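Local coordinates for protein lysyl oxidase (Pichia pastoris, PDB 1W7C) that probably catalyses the oxidative deamination of primary amines, peptidyl lysine among them, by means of copper and a built-in topaquinone cofactor, at residues Thr153-Arg156 / Asp157-Gly161; Gly164-Tyr167 / Glu168-Gly171; Leu179-Pro182 / Ala183-Ala186; Pro349-Gln352 / His353-Tyr356. All coordinates share one frame; numbering follows the deposited sequence.

Contact 1. Residues Thr153-Arg156 / Asp157-Gly161; sequences TIMR and DVLEG. With NAG (2-acetamido-2-deoxy-beta-D-glucopyranose), chain R.
The first turns of the helix 153-163 are knit together where Met-155 and Arg-156 meet Val-158, Leu-159 and Glu-160. Three straight i to i+4 bonds carry the backbone: Val-158 N to Ile-154 O at 3.0 Å, Leu-159 N to Met-155 O at 2.9 Å and Glu-160 N to Arg-156 O at 3.0 Å. The inward face is apolar. Met-155 bends at both chi2 (-53°) and chi3 (-61°), which curls the chain forward along the helix and brings CE to 4.0 Å from Val-158 CG1 and 4.2 Å from Leu-159 CG. A flexible thioether suits this place, since the same side chain must also fit against Ala-238 and Phe-209. Arg-156 leaves on the outer side and lays one face of its guanidinium along an N-acetylglucosamine. Its NH1 comes within 3.6 Å of the sugar's C1, and its CD lies 3.7 Å from O6. NH1 is also bonded to Asn-151 OD1 and makes a salt bridge with Glu-168, so one nitrogen joins the glycosylated asparagine to an acidic partner. Replaced by an alanine, Arg-156 would probably leave Glu-168 without its charged mate and the sugar without the flat group beside it. The pattern is that of an amphipathic surface helix, buried on one side and bordered by an N-glycan on the other.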
ATOM      1  N   THR A 153     -20.192 -45.430  23.976  1.00 33.66           N
ATOM      2  CA  THR A 153     -19.539 -45.594  25.263  1.00 38.22           C
ATOM      3  C   THR A 153     -18.008 -45.622  25.114  1.00 36.28           C
ATOM      4  O   THR A 153     -17.298 -44.934  25.856  1.00 34.79           O
ATOM      5  CB  THR A 153     -20.058 -46.887  25.922  1.00 39.81           C
ATOM      6  OG1 THR A 153     -21.479 -46.799  26.121  1.00 41.35           O
ATOM      7  CG2 THR A 153     -19.484 -47.073  27.323  1.00 45.41           C
ATOM      8  N   ILE A 154     -17.508 -46.386  24.143  1.00 31.44           N
ATOM      9  CA  ILE A 154     -16.058 -46.497  23.908  1.00 31.95           C
ATOM     10  C   ILE A 154     -15.451 -45.177  23.421  1.00 31.46           C
ATOM     11  O   ILE A 154     -14.446 -44.733  23.959  1.00 32.36           O
ATOM     12  CB  ILE A 154     -15.729 -47.648  22.926  1.00 43.12           C
ATOM     13  CG1 ILE A 154     -16.018 -48.998  23.589  1.00 49.05           C
ATOM     14  CG2 ILE A 154     -14.252 -47.604  22.499  1.00 42.28           C
ATOM     15  CD1 ILE A 154     -16.064 -50.173  22.617  1.00 54.72           C
ATOM     16  N   MET A 155     -16.054 -44.543  22.416  1.00 28.91           N
ATOM     17  CA  MET A 155     -15.472 -43.305  21.906  1.00 29.00           C
ATOM     18  C   MET A 155     -15.559 -42.149  22.893  1.00 28.16           C
ATOM     19  O   MET A 155     -14.684 -41.301  22.895  1.00 27.35           O
ATOM     20  CB  MET A 155     -16.036 -42.927  20.535  1.00 30.10           C
ATOM     21  CG  MET A 155     -15.452 -43.749  19.397  1.00 30.44           C
ATOM     22  SD  MET A 155     -13.624 -43.770  19.338  1.00 29.75           S
ATOM     23  CE  MET A 155     -13.270 -42.021  19.122  1.00 28.73           C
ATOM     24  N   ARG A 156     -16.581 -42.117  23.752  1.00 27.77           N
ATOM     25  CA  ARG A 156     -16.640 -41.095  24.799  1.00 29.08           C
ATOM     26  C   ARG A 156     -15.423 -41.234  25.716  1.00 29.48           C
ATOM     27  O   ARG A 156     -14.797 -40.240  26.075  1.00 30.21           O
ATOM     28  CB  ARG A 156     -17.940 -41.206  25.608  1.00 29.76           C
ATOM     29  CG  ARG A 156     -19.184 -40.741  24.887  1.00 29.33           C
ATOM     30  CD  ARG A 156     -20.463 -40.974  25.696  1.00 35.76           C
ATOM     31  NE  ARG A 156     -20.431 -40.202  26.936  1.00 30.55           N
ATOM     32  CZ  ARG A 156     -20.721 -38.910  27.024  1.00 29.80           C
ATOM     33  NH1 ARG A 156     -21.114 -38.239  25.954  1.00 31.77           N
ATOM     34  NH2 ARG A 156     -20.636 -38.289  28.191  1.00 30.54           N
ATOM     35  N   ASP A 157     -15.080 -42.473  26.059  1.00 33.09           N
ATOM     36  CA  ASP A 157     -13.924 -42.751  26.912  1.00 33.58           C
ATOM     37  C   ASP A 157     -12.600 -42.397  26.213  1.00 28.00           C
ATOM     38  O   ASP A 157     -11.735 -41.779  26.815  1.00 31.06           O
ATOM     39  CB  ASP A 157     -13.920 -44.222  27.374  1.00 35.82           C
ATOM     40  CG  ASP A 157     -13.104 -44.432  28.636  1.00 60.92           C
ATOM     41  OD1 ASP A 157     -11.991 -44.994  28.544  1.00 59.50           O
ATOM     42  OD2 ASP A 157     -13.498 -44.056  29.761  1.00 83.68           O
ATOM     43  N   VAL A 158     -12.468 -42.773  24.942  1.00 27.47           N
ATOM     44  CA  VAL A 158     -11.290 -42.441  24.135  1.00 32.14           C
ATOM     45  C   VAL A 158     -11.096 -40.928  24.067  1.00 27.47           C
ATOM     46  O   VAL A 158     -10.007 -40.407  24.340  1.00 26.82           O
ATOM     47  CB  VAL A 158     -11.413 -42.993  22.688  1.00 30.61           C
ATOM     48  CG1 VAL A 158     -10.340 -42.400  21.776  1.00 31.62           C
ATOM     49  CG2 VAL A 158     -11.312 -44.523  22.685  1.00 29.60           C
ATOM     50  N   LEU A 159     -12.157 -40.216  23.709  1.00 26.38           N
ATOM     51  CA  LEU A 159     -12.060 -38.774  23.556  1.00 26.03           C
ATOM     52  C   LEU A 159     -11.694 -38.078  24.875  1.00 28.80           C
ATOM     53  O   LEU A 159     -10.819 -37.222  24.886  1.00 25.82           O
ATOM     54  CB  LEU A 159     -13.344 -38.207  22.979  1.00 24.03           C
ATOM     55  CG  LEU A 159     -13.666 -38.575  21.526  1.00 28.30           C
ATOM     56  CD1 LEU A 159     -15.120 -38.175  21.222  1.00 26.71           C
ATOM     57  CD2 LEU A 159     -12.689 -37.907  20.544  1.00 28.46           C
ATOM     58  N   GLU A 160     -12.351 -38.430  25.977  1.00 27.37           N
ATOM     59  CA  GLU A 160     -12.045 -37.794  27.261  1.00 30.35           C
ATOM     60  C   GLU A 160     -10.629 -38.127  27.706  1.00 25.31           C
ATOM     61  O   GLU A 160      -9.921 -37.276  28.217  1.00 27.24           O
ATOM     62  CB  GLU A 160     -13.058 -38.183  28.346  1.00 28.45           C
ATOM     63  CG  GLU A 160     -12.818 -37.441  29.656  1.00 32.67           C
ATOM     64  CD  GLU A 160     -13.994 -37.465  30.599  1.00 37.82           C
ATOM     65  OE1 GLU A 160     -14.780 -38.425  30.540  1.00 39.96           O
ATOM     66  OE2 GLU A 160     -14.122 -36.523  31.406  1.00 50.28           O
ATOM     67  N   GLY A 161     -10.227 -39.377  27.523  1.00 25.73           N
ATOM     68  CA  GLY A 161      -8.880 -39.806  27.865  1.00 31.03           C
ATOM     69  C   GLY A 161      -7.789 -39.052  27.133  1.00 28.80           C
ATOM     70  O   GLY A 161      -6.798 -38.676  27.738  1.00 29.31           O
TER
HETATM   71  C1  NAG R 816     -24.120 -38.680  23.974  1.00 35.83           C
HETATM   72  C2  NAG R 816     -25.467 -37.940  23.769  1.00 38.98           C
HETATM   73  C3  NAG R 816     -26.096 -37.523  25.103  1.00 42.93           C
HETATM   74  C4  NAG R 816     -26.131 -38.714  26.052  1.00 55.51           C
HETATM   75  C5  NAG R 816     -24.759 -39.377  26.136  1.00 49.57           C
HETATM   76  C6  NAG R 816     -24.826 -40.583  27.068  1.00 48.30           C
HETATM   77  C7  NAG R 816     -25.856 -36.533  21.770  1.00 38.27           C
HETATM   78  C8  NAG R 816     -25.620 -35.179  21.153  1.00 38.66           C
HETATM   79  N2  NAG R 816     -25.258 -36.756  22.944  1.00 36.72           N
HETATM   80  O3  NAG R 816     -27.416 -37.040  24.922  1.00 50.69           O
HETATM   81  O4  NAG R 816     -26.537 -38.306  27.341  1.00 60.13           O
HETATM   82  O5  NAG R 816     -24.329 -39.772  24.846  1.00 45.26           O
HETATM   83  O6  NAG R 816     -23.947 -41.588  26.625  1.00 59.64           O
HETATM   84  O7  NAG R 816     -26.557 -37.355  21.184  1.00 39.92           O

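Contact 2. Residues Gly164-Tyr167 / Glu168-Gly171; sequences GVPY and EDMG
Tyr-167, Glu-168 and Met-170 meet round a tight turn. The Tyr-167 side chain swings out with CG anti to its own nitrogen (chi1 -178°), and the edge of the ring faces the Glu-168 carboxylate: CD2 is 3.9 Å from Glu-168 OE1, the two planes standing 71° apart. Each polar end is engaged outside the turn, the phenol OH with Asn-147 OD1 and the carboxylate with Arg-156. A tyrosine thus serves twice, its ring packing on Leu-159 and its hydroxyl reaching a polar neighbour. Met-170 turns inward instead, against Val-165. Its chain, bent at chi3 (66°), brings CE to 3.8 Å from Val-165 CG2 and to 3.3 Å from Val-165 O, a buried carbonyl oxygen with no hydrogen-bonding partner in the model. The backbone makes a short 3-10 turn that carries the chain from the helix 153-163 into the strand 170-180, with successive i to i+3 bonds: Asp-169 N to Pro-166 O at 2.9 Å, and Met-170 N to Tyr-167 O at 3.2 Å. Both donors sit above the plane of the carbonyl they use. Pro-166, which has no N-H to offer, suits the entry to the turn, and its CD lies 3.4 Å from Asp-169 OD2. With a glycine at Pro-166 the ring carbons beside Asp-169 would be gone, and the carboxylate is likely to turn more freely while the backbone entering the turn becomes less rigid. On the inner side, Val-165 CG2 also rests 3.8 Å from Asp-169 CB, next to Ile-195 and Val-258.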
ATOM      1  N   GLY A 164      -9.045 -34.621  27.515  1.00 25.99           N
ATOM      2  CA  GLY A 164      -9.122 -34.101  28.866  1.00 26.08           C
ATOM      3  C   GLY A 164     -10.463 -33.508  29.256  1.00 25.67           C
ATOM      4  O   GLY A 164     -10.635 -33.088  30.394  1.00 33.36           O
ATOM      5  N   VAL A 165     -11.414 -33.472  28.327  1.00 27.61           N
ATOM      6  CA  VAL A 165     -12.771 -33.032  28.631  1.00 25.05           C
ATOM      7  C   VAL A 165     -13.738 -34.042  28.013  1.00 25.24           C
ATOM      8  O   VAL A 165     -13.377 -34.733  27.062  1.00 25.93           O
ATOM      9  CB  VAL A 165     -13.057 -31.592  28.076  1.00 27.48           C
ATOM     10  CG1 VAL A 165     -12.038 -30.571  28.610  1.00 30.73           C
ATOM     11  CG2 VAL A 165     -13.071 -31.594  26.541  1.00 27.76           C
ATOM     12  N   PRO A 166     -14.954 -34.157  28.545  1.00 27.58           N
ATOM     13  CA  PRO A 166     -15.925 -35.090  27.965  1.00 25.94           C
ATOM     14  C   PRO A 166     -16.460 -34.594  26.617  1.00 26.10           C
ATOM     15  O   PRO A 166     -16.288 -33.428  26.243  1.00 25.21           O
ATOM     16  CB  PRO A 166     -17.036 -35.141  29.014  1.00 27.83           C
ATOM     17  CG  PRO A 166     -16.954 -33.850  29.707  1.00 35.77           C
ATOM     18  CD  PRO A 166     -15.493 -33.470  29.731  1.00 29.55           C
ATOM     19  N   TYR A 167     -17.098 -35.503  25.899  1.00 25.72           N
ATOM     20  CA  TYR A 167     -17.690 -35.220  24.598  1.00 27.71           C
ATOM     21  C   TYR A 167     -18.557 -33.958  24.569  1.00 24.08           C
ATOM     22  O   TYR A 167     -18.496 -33.209  23.597  1.00 26.80           O
ATOM     23  CB  TYR A 167     -18.508 -36.421  24.163  1.00 30.82           C
ATOM     24  CG  TYR A 167     -19.176 -36.321  22.804  1.00 27.36           C
ATOM     25  CD1 TYR A 167     -18.435 -36.388  21.628  1.00 27.31           C
ATOM     26  CD2 TYR A 167     -20.561 -36.214  22.697  1.00 29.07           C
ATOM     27  CE1 TYR A 167     -19.045 -36.344  20.391  1.00 28.13           C
ATOM     28  CE2 TYR A 167     -21.181 -36.174  21.460  1.00 28.32           C
ATOM     29  CZ  TYR A 167     -20.419 -36.231  20.310  1.00 26.77           C
ATOM     30  OH  TYR A 167     -21.029 -36.216  19.083  1.00 27.59           O
ATOM     31  N   GLU A 168     -19.302 -33.695  25.652  1.00 24.14           N
ATOM     32  CA  GLU A 168     -20.207 -32.547  25.715  1.00 27.23           C
ATOM     33  C   GLU A 168     -19.452 -31.213  25.615  1.00 25.18           C
ATOM     34  O   GLU A 168     -20.044 -30.182  25.283  1.00 26.71           O
ATOM     35  CB  GLU A 168     -21.000 -32.542  27.029  1.00 31.77           C
ATOM     36  CG  GLU A 168     -22.142 -33.544  27.109  1.00 32.10           C
ATOM     37  CD  GLU A 168     -21.682 -34.977  26.996  1.00 32.26           C
ATOM     38  OE1 GLU A 168     -22.255 -35.693  26.145  1.00 32.28           O
ATOM     39  OE2 GLU A 168     -20.746 -35.383  27.747  1.00 30.69           O
ATOM     40  N   ASP A 169     -18.160 -31.233  25.954  1.00 24.34           N
ATOM     41  CA  ASP A 169     -17.351 -30.021  26.045  1.00 23.66           C
ATOM     42  C   ASP A 169     -16.492 -29.783  24.808  1.00 21.44           C
ATOM     43  O   ASP A 169     -15.655 -28.884  24.808  1.00 21.87           O
ATOM     44  CB  ASP A 169     -16.437 -30.099  27.286  1.00 23.20           C
ATOM     45  CG  ASP A 169     -17.190 -30.062  28.572  1.00 31.09           C
ATOM     46  OD1 ASP A 169     -18.409 -29.840  28.538  1.00 38.13           O
ATOM     47  OD2 ASP A 169     -16.629 -30.230  29.668  1.00 36.41           O
ATOM     48  N   MET A 170     -16.685 -30.581  23.763  1.00 23.40           N
ATOM     49  CA  MET A 170     -15.980 -30.408  22.499  1.00 20.89           C
ATOM     50  C   MET A 170     -16.977 -30.441  21.338  1.00 22.74           C
ATOM     51  O   MET A 170     -18.150 -30.810  21.493  1.00 23.13           O
ATOM     52  CB  MET A 170     -14.886 -31.482  22.350  1.00 22.28           C
ATOM     53  CG  MET A 170     -15.415 -32.883  22.024  1.00 24.17           C
ATOM     54  SD  MET A 170     -14.165 -34.155  22.043  1.00 25.86           S
ATOM     55  CE  MET A 170     -13.697 -34.178  23.804  1.00 25.14           C
ATOM     56  N   GLY A 171     -16.485 -30.065  20.174  1.00 20.67           N
ATOM     57  CA  GLY A 171     -17.266 -30.106  18.965  1.00 20.90           C
ATOM     58  C   GLY A 171     -16.445 -30.705  17.845  1.00 21.52           C
ATOM     59  O   GLY A 171     -15.332 -30.253  17.537  1.00 21.23           O
TER

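Contact 3. Residues Leu179-Pro182 / Ala183-Ala186; sequences LHDP and ATGA
Asp-181 and Thr-184 face each other across a reversal of the chain, their side chains set at about a right angle. Asp-181 holds CG anti to its nitrogen (chi1 -176°), which brings OD1 forward to the Ala-183 N at 2.9 Å, an Asx turn in which the donor stands above the carboxylate plane. Thr-184 turns OG1 back over the loop, where it accepts from Ala-186 N at 3.3 Å, an ST turn; a water links the same hydroxyl to Asp-181 OD2. Short polar side chains suit these positions because they can satisfy nearby amides of an exposed loop. The His-180 ring presents its edge to the Gly-185 carbonyl, with CE1 3.3 Å from Gly-185 O, while ND1 is hydrogen-bonded to Thr-187 OG1. The backbone closes twice: Asp-181 N gives a straight bond to Ala-186 O at 2.8 Å, and Gly-185 N reaches Asp-181 O at 2.8 Å, both nearly along the C=O axis. A second water spans Leu-179 O and Ala-186 O. Gly-185 has a positive phi (82°), at which a side chain would press on the preceding carbonyl oxygen, and Pro-182 fits the start of the bend with its fixed phi. This is the connecting turn of a beta hairpin, joining the antiparallel strands 170-180 and 187-195 at the protein surface.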
ATOM      1  N   LEU A 179     -13.699 -35.207  -0.319  1.00 17.41           N
ATOM      2  CA  LEU A 179     -12.778 -35.842  -1.252  1.00 17.59           C
ATOM      3  C   LEU A 179     -13.476 -36.982  -2.019  1.00 18.93           C
ATOM      4  O   LEU A 179     -13.479 -38.148  -1.593  1.00 19.15           O
ATOM      5  CB  LEU A 179     -11.553 -36.351  -0.496  1.00 18.12           C
ATOM      6  CG  LEU A 179     -10.692 -35.221   0.102  1.00 19.39           C
ATOM      7  CD1 LEU A 179      -9.740 -35.805   1.153  1.00 21.77           C
ATOM      8  CD2 LEU A 179      -9.899 -34.478  -0.956  1.00 20.27           C
ATOM      9  N   HIS A 180     -14.034 -36.636  -3.171  1.00 18.21           N
ATOM     10  CA  HIS A 180     -14.659 -37.601  -4.057  1.00 19.66           C
ATOM     11  C   HIS A 180     -13.661 -38.026  -5.112  1.00 20.07           C
ATOM     12  O   HIS A 180     -12.971 -37.217  -5.738  1.00 19.82           O
ATOM     13  CB  HIS A 180     -15.912 -37.017  -4.728  1.00 19.75           C
ATOM     14  CG  HIS A 180     -16.515 -37.933  -5.745  1.00 18.80           C
ATOM     15  ND1 HIS A 180     -17.139 -39.111  -5.391  1.00 20.82           N
ATOM     16  CD2 HIS A 180     -16.522 -37.895  -7.104  1.00 21.49           C
ATOM     17  CE1 HIS A 180     -17.545 -39.743  -6.485  1.00 21.98           C
ATOM     18  NE2 HIS A 180     -17.180 -39.030  -7.540  1.00 22.52           N
ATOM     19  N   ASP A 181     -13.580 -39.330  -5.293  1.00 21.52           N
ATOM     20  CA  ASP A 181     -12.618 -39.925  -6.220  1.00 23.08           C
ATOM     21  C   ASP A 181     -13.407 -40.460  -7.423  1.00 23.85           C
ATOM     22  O   ASP A 181     -14.073 -41.485  -7.302  1.00 24.05           O
ATOM     23  CB  ASP A 181     -11.846 -41.063  -5.546  1.00 27.38           C
ATOM     24  CG  ASP A 181     -10.791 -41.641  -6.412  1.00 28.48           C
ATOM     25  OD1 ASP A 181     -10.786 -41.424  -7.644  1.00 32.69           O
ATOM     26  OD2 ASP A 181      -9.930 -42.398  -5.942  1.00 34.92           O
ATOM     27  N   PRO A 182     -13.359 -39.790  -8.575  1.00 23.27           N
ATOM     28  CA  PRO A 182     -14.136 -40.269  -9.726  1.00 26.90           C
ATOM     29  C   PRO A 182     -13.714 -41.643 -10.223  1.00 28.25           C
ATOM     30  O   PRO A 182     -14.503 -42.320 -10.887  1.00 35.57           O
ATOM     31  CB  PRO A 182     -13.885 -39.203 -10.815  1.00 35.44           C
ATOM     32  CG  PRO A 182     -13.249 -38.051 -10.145  1.00 34.20           C
ATOM     33  CD  PRO A 182     -12.662 -38.524  -8.865  1.00 26.59           C
ATOM     34  N   ALA A 183     -12.492 -42.065  -9.933  1.00 29.30           N
ATOM     35  CA  ALA A 183     -12.045 -43.344 -10.405  1.00 48.40           C
ATOM     36  C   ALA A 183     -12.701 -44.512  -9.683  1.00 40.72           C
ATOM     37  O   ALA A 183     -12.930 -45.553 -10.299  1.00 47.01           O
ATOM     38  CB  ALA A 183     -10.517 -43.455 -10.353  1.00 41.77           C
ATOM     39  N   THR A 184     -12.977 -44.358  -8.397  1.00 29.27           N
ATOM     40  CA  THR A 184     -13.614 -45.415  -7.603  1.00 29.88           C
ATOM     41  C   THR A 184     -15.078 -45.152  -7.242  1.00 34.98           C
ATOM     42  O   THR A 184     -15.788 -46.068  -6.833  1.00 32.95           O
ATOM     43  CB  THR A 184     -12.839 -45.632  -6.295  1.00 32.82           C
ATOM     44  OG1 THR A 184     -12.944 -44.462  -5.488  1.00 29.44           O
ATOM     45  CG2 THR A 184     -11.333 -45.792  -6.543  1.00 38.26           C
ATOM     46  N   GLY A 185     -15.520 -43.903  -7.380  1.00 25.22           N
ATOM     47  CA  GLY A 185     -16.831 -43.470  -6.915  1.00 24.10           C
ATOM     48  C   GLY A 185     -16.958 -43.113  -5.442  1.00 22.87           C
ATOM     49  O   GLY A 185     -17.987 -42.627  -5.006  1.00 25.52           O
ATOM     50  N   ALA A 186     -15.930 -43.399  -4.661  1.00 21.43           N
ATOM     51  CA  ALA A 186     -15.947 -43.128  -3.225  1.00 23.49           C
ATOM     52  C   ALA A 186     -15.827 -41.657  -2.889  1.00 18.76           C
ATOM     53  O   ALA A 186     -15.092 -40.922  -3.533  1.00 23.15           O
ATOM     54  CB  ALA A 186     -14.817 -43.903  -2.541  1.00 27.41           C
TER
HETATM   55  O   HOH W   1     -12.473 -40.654  -2.142  1.00 29.52           O
HETATM   56  O   HOH W   2     -11.212 -44.264  -3.543  1.00 49.20           O

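Contact 4. Residues Pro349-Gln352 / His353-Tyr356; sequences PFNQ and HTFY
His-353 ND1 donates to Pro-349 O at 2.7 Å, a nearly straight bond (166°) with the oxygen lying in the plane of the imidazole ring. CG lies anti to the carbonyl carbon (chi1 -68°), which turns the ring back over the preceding residues. Phe-350 O is met by two donors, Thr-354 OG1 at 2.9 Å and, more weakly, His-353 N at 3.1 Å. Thr-354 N closes the turn on Asn-351 O, also at 3.1 Å. A threonine suits this point because its hydroxyl can donate to the turn while taking a bond from Gln-463 NE2, and the buried Asn-351 spends its amide on Ser-486, Ala-464 and Gln-463. His-353 NE2 is hydrogen-bonded to the hydroxyl of Tyr-527 of the second subunit, the rings of Trp-521 and Tyr-527 of that subunit meet the imidazole at a steep tilt, and Gln-352 reaches Thr-529 of the second subunit. Packing follows outward. Phe-350 CE2 lies 4.0 Å from Thr-354 OG1. Thr-354 CG2 sits over one face of the Tyr-356 ring, toward its rim. The His-353 ring stacks on Tyr-190, and the side chain of Thr-354 is about 7 Å from that of the copper ligand His-488. The arrangement is a buried turn at the dimer interface of a copper amine oxidase, leading into the strand 355-357 just before Asp-358, the predicted catalytic base.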
ATOM      1  N   PRO A 349      -4.137 -34.064   9.208  1.00 17.82           N
ATOM      2  CA  PRO A 349      -5.097 -34.366   8.144  1.00 18.86           C
ATOM      3  C   PRO A 349      -6.361 -33.499   8.154  1.00 18.05           C
ATOM      4  O   PRO A 349      -7.249 -33.713   7.312  1.00 20.09           O
ATOM      5  CB  PRO A 349      -5.454 -35.817   8.401  1.00 22.57           C
ATOM      6  CG  PRO A 349      -5.308 -35.962   9.878  1.00 21.76           C
ATOM      7  CD  PRO A 349      -4.139 -35.104  10.254  1.00 20.96           C
ATOM      8  N   PHE A 350      -6.486 -32.569   9.089  1.00 17.82           N
ATOM      9  CA  PHE A 350      -7.562 -31.587   8.998  1.00 17.59           C
ATOM     10  C   PHE A 350      -7.101 -30.372   8.218  1.00 17.49           C
ATOM     11  O   PHE A 350      -7.678 -30.038   7.163  1.00 17.58           O
ATOM     12  CB  PHE A 350      -8.104 -31.192  10.352  1.00 18.84           C
ATOM     13  CG  PHE A 350      -9.378 -30.390  10.261  1.00 18.51           C
ATOM     14  CD1 PHE A 350     -10.622 -31.022  10.176  1.00 18.49           C
ATOM     15  CD2 PHE A 350      -9.351 -29.014  10.234  1.00 19.85           C
ATOM     16  CE1 PHE A 350     -11.790 -30.288  10.091  1.00 18.44           C
ATOM     17  CE2 PHE A 350     -10.527 -28.298  10.122  1.00 18.20           C
ATOM     18  CZ  PHE A 350     -11.739 -28.940  10.062  1.00 19.64           C
ATOM     19  N   ASN A 351      -6.074 -29.704   8.715  1.00 17.06           N
ATOM     20  CA  ASN A 351      -5.620 -28.481   8.054  1.00 16.09           C
ATOM     21  C   ASN A 351      -5.044 -28.779   6.673  1.00 16.78           C
ATOM     22  O   ASN A 351      -5.259 -28.017   5.744  1.00 16.44           O
ATOM     23  CB  ASN A 351      -4.664 -27.689   8.937  1.00 16.46           C
ATOM     24  CG  ASN A 351      -5.374 -26.961  10.080  1.00 18.24           C
ATOM     25  OD1 ASN A 351      -6.583 -27.074  10.271  1.00 19.04           O
ATOM     26  ND2 ASN A 351      -4.621 -26.184  10.823  1.00 27.19           N
ATOM     27  N   GLN A 352      -4.372 -29.918   6.493  1.00 15.78           N
ATOM     28  CA  GLN A 352      -3.796 -30.215   5.182  1.00 15.68           C
ATOM     29  C   GLN A 352      -4.896 -30.455   4.117  1.00 17.02           C
ATOM     30  O   GLN A 352      -4.633 -30.286   2.935  1.00 19.32           O
ATOM     31  CB  GLN A 352      -2.795 -31.369   5.258  1.00 17.21           C
ATOM     32  CG  GLN A 352      -2.214 -31.822   3.922  1.00 17.57           C
ATOM     33  CD  GLN A 352      -1.548 -30.697   3.110  1.00 15.89           C
ATOM     34  OE1 GLN A 352      -0.933 -29.777   3.653  1.00 16.63           O
ATOM     35  NE2 GLN A 352      -1.686 -30.785   1.794  1.00 17.47           N
ATOM     36  N   HIS A 353      -6.114 -30.811   4.556  1.00 16.02           N
ATOM     37  CA  HIS A 353      -7.265 -31.016   3.692  1.00 15.82           C
ATOM     38  C   HIS A 353      -8.229 -29.836   3.679  1.00 15.61           C
ATOM     39  O   HIS A 353      -9.348 -29.967   3.215  1.00 18.33           O
ATOM     40  CB  HIS A 353      -7.984 -32.309   4.082  1.00 17.72           C
ATOM     41  CG  HIS A 353      -7.179 -33.539   3.779  1.00 17.85           C
ATOM     42  ND1 HIS A 353      -6.700 -34.381   4.761  1.00 18.24           N
ATOM     43  CD2 HIS A 353      -6.714 -34.023   2.599  1.00 18.69           C
ATOM     44  CE1 HIS A 353      -6.003 -35.353   4.190  1.00 18.94           C
ATOM     45  NE2 HIS A 353      -6.007 -35.169   2.879  1.00 19.75           N
ATOM     46  N   THR A 354      -7.781 -28.673   4.145  1.00 15.19           N
ATOM     47  CA  THR A 354      -8.625 -27.494   4.124  1.00 15.35           C
ATOM     48  C   THR A 354      -8.264 -26.618   2.940  1.00 15.38           C
ATOM     49  O   THR A 354      -7.150 -26.091   2.857  1.00 15.52           O
ATOM     50  CB  THR A 354      -8.442 -26.716   5.440  1.00 15.83           C
ATOM     51  OG1 THR A 354      -8.909 -27.507   6.547  1.00 16.80           O
ATOM     52  CG2 THR A 354      -9.300 -25.461   5.435  1.00 15.16           C
ATOM     53  N   PHE A 355      -9.231 -26.439   2.038  1.00 15.21           N
ATOM     54  CA  PHE A 355      -9.095 -25.557   0.875  1.00 14.85           C
ATOM     55  C   PHE A 355     -10.464 -24.956   0.653  1.00 13.76           C
ATOM     56  O   PHE A 355     -11.232 -25.393  -0.205  1.00 15.10           O
ATOM     57  CB  PHE A 355      -8.638 -26.406  -0.322  1.00 15.50           C
ATOM     58  CG  PHE A 355      -8.091 -25.626  -1.514  1.00 14.31           C
ATOM     59  CD1 PHE A 355      -7.194 -26.234  -2.389  1.00 15.47           C
ATOM     60  CD2 PHE A 355      -8.527 -24.334  -1.812  1.00 15.67           C
ATOM     61  CE1 PHE A 355      -6.703 -25.574  -3.504  1.00 17.14           C
ATOM     62  CE2 PHE A 355      -8.025 -23.683  -2.929  1.00 15.67           C
ATOM     63  CZ  PHE A 355      -7.150 -24.291  -3.761  1.00 14.56           C
ATOM     64  N   TYR A 356     -10.801 -23.978   1.481  1.00 14.59           N
ATOM     65  CA  TYR A 356     -12.115 -23.358   1.421  1.00 14.46           C
ATOM     66  C   TYR A 356     -12.340 -22.588   0.132  1.00 13.84           C
ATOM     67  O   TYR A 356     -11.457 -21.838  -0.318  1.00 14.69           O
ATOM     68  CB  TYR A 356     -12.366 -22.382   2.596  1.00 15.79           C
ATOM     69  CG  TYR A 356     -12.351 -23.013   3.963  1.00 15.39           C
ATOM     70  CD1 TYR A 356     -11.487 -22.559   4.949  1.00 16.30           C
ATOM     71  CD2 TYR A 356     -13.167 -24.089   4.253  1.00 16.52           C
ATOM     72  CE1 TYR A 356     -11.431 -23.154   6.184  1.00 17.57           C
ATOM     73  CE2 TYR A 356     -13.150 -24.675   5.512  1.00 18.18           C
ATOM     74  CZ  TYR A 356     -12.265 -24.232   6.462  1.00 16.76           C
ATOM     75  OH  TYR A 356     -12.215 -24.896   7.671  1.00 17.76           O
TER
HETATM   76  O   HOH W   3      -5.328 -27.887   1.406  1.00 21.00           O

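Overall arrangement
Following the chain, the four contacts come in series, each a local contact, and none nests in or crosses another. Contact 1 winds the helix 153-163; contact 2 turns the chain from that helix into the strand 170-180, and the two touch through a salt bridge beside the glycan. Contact 3 lies at the far end of the same strand, its centre about 33 Å from that of contact 2, and closes the hairpin to 187-195. Contact 4 comes much later, in the enzyme domain, yet Leu-179 of contact 3 packs on His-353. The sheet that begins with strand 170-180 thus packs, at this point, on the catalytic domain close to the subunit interface.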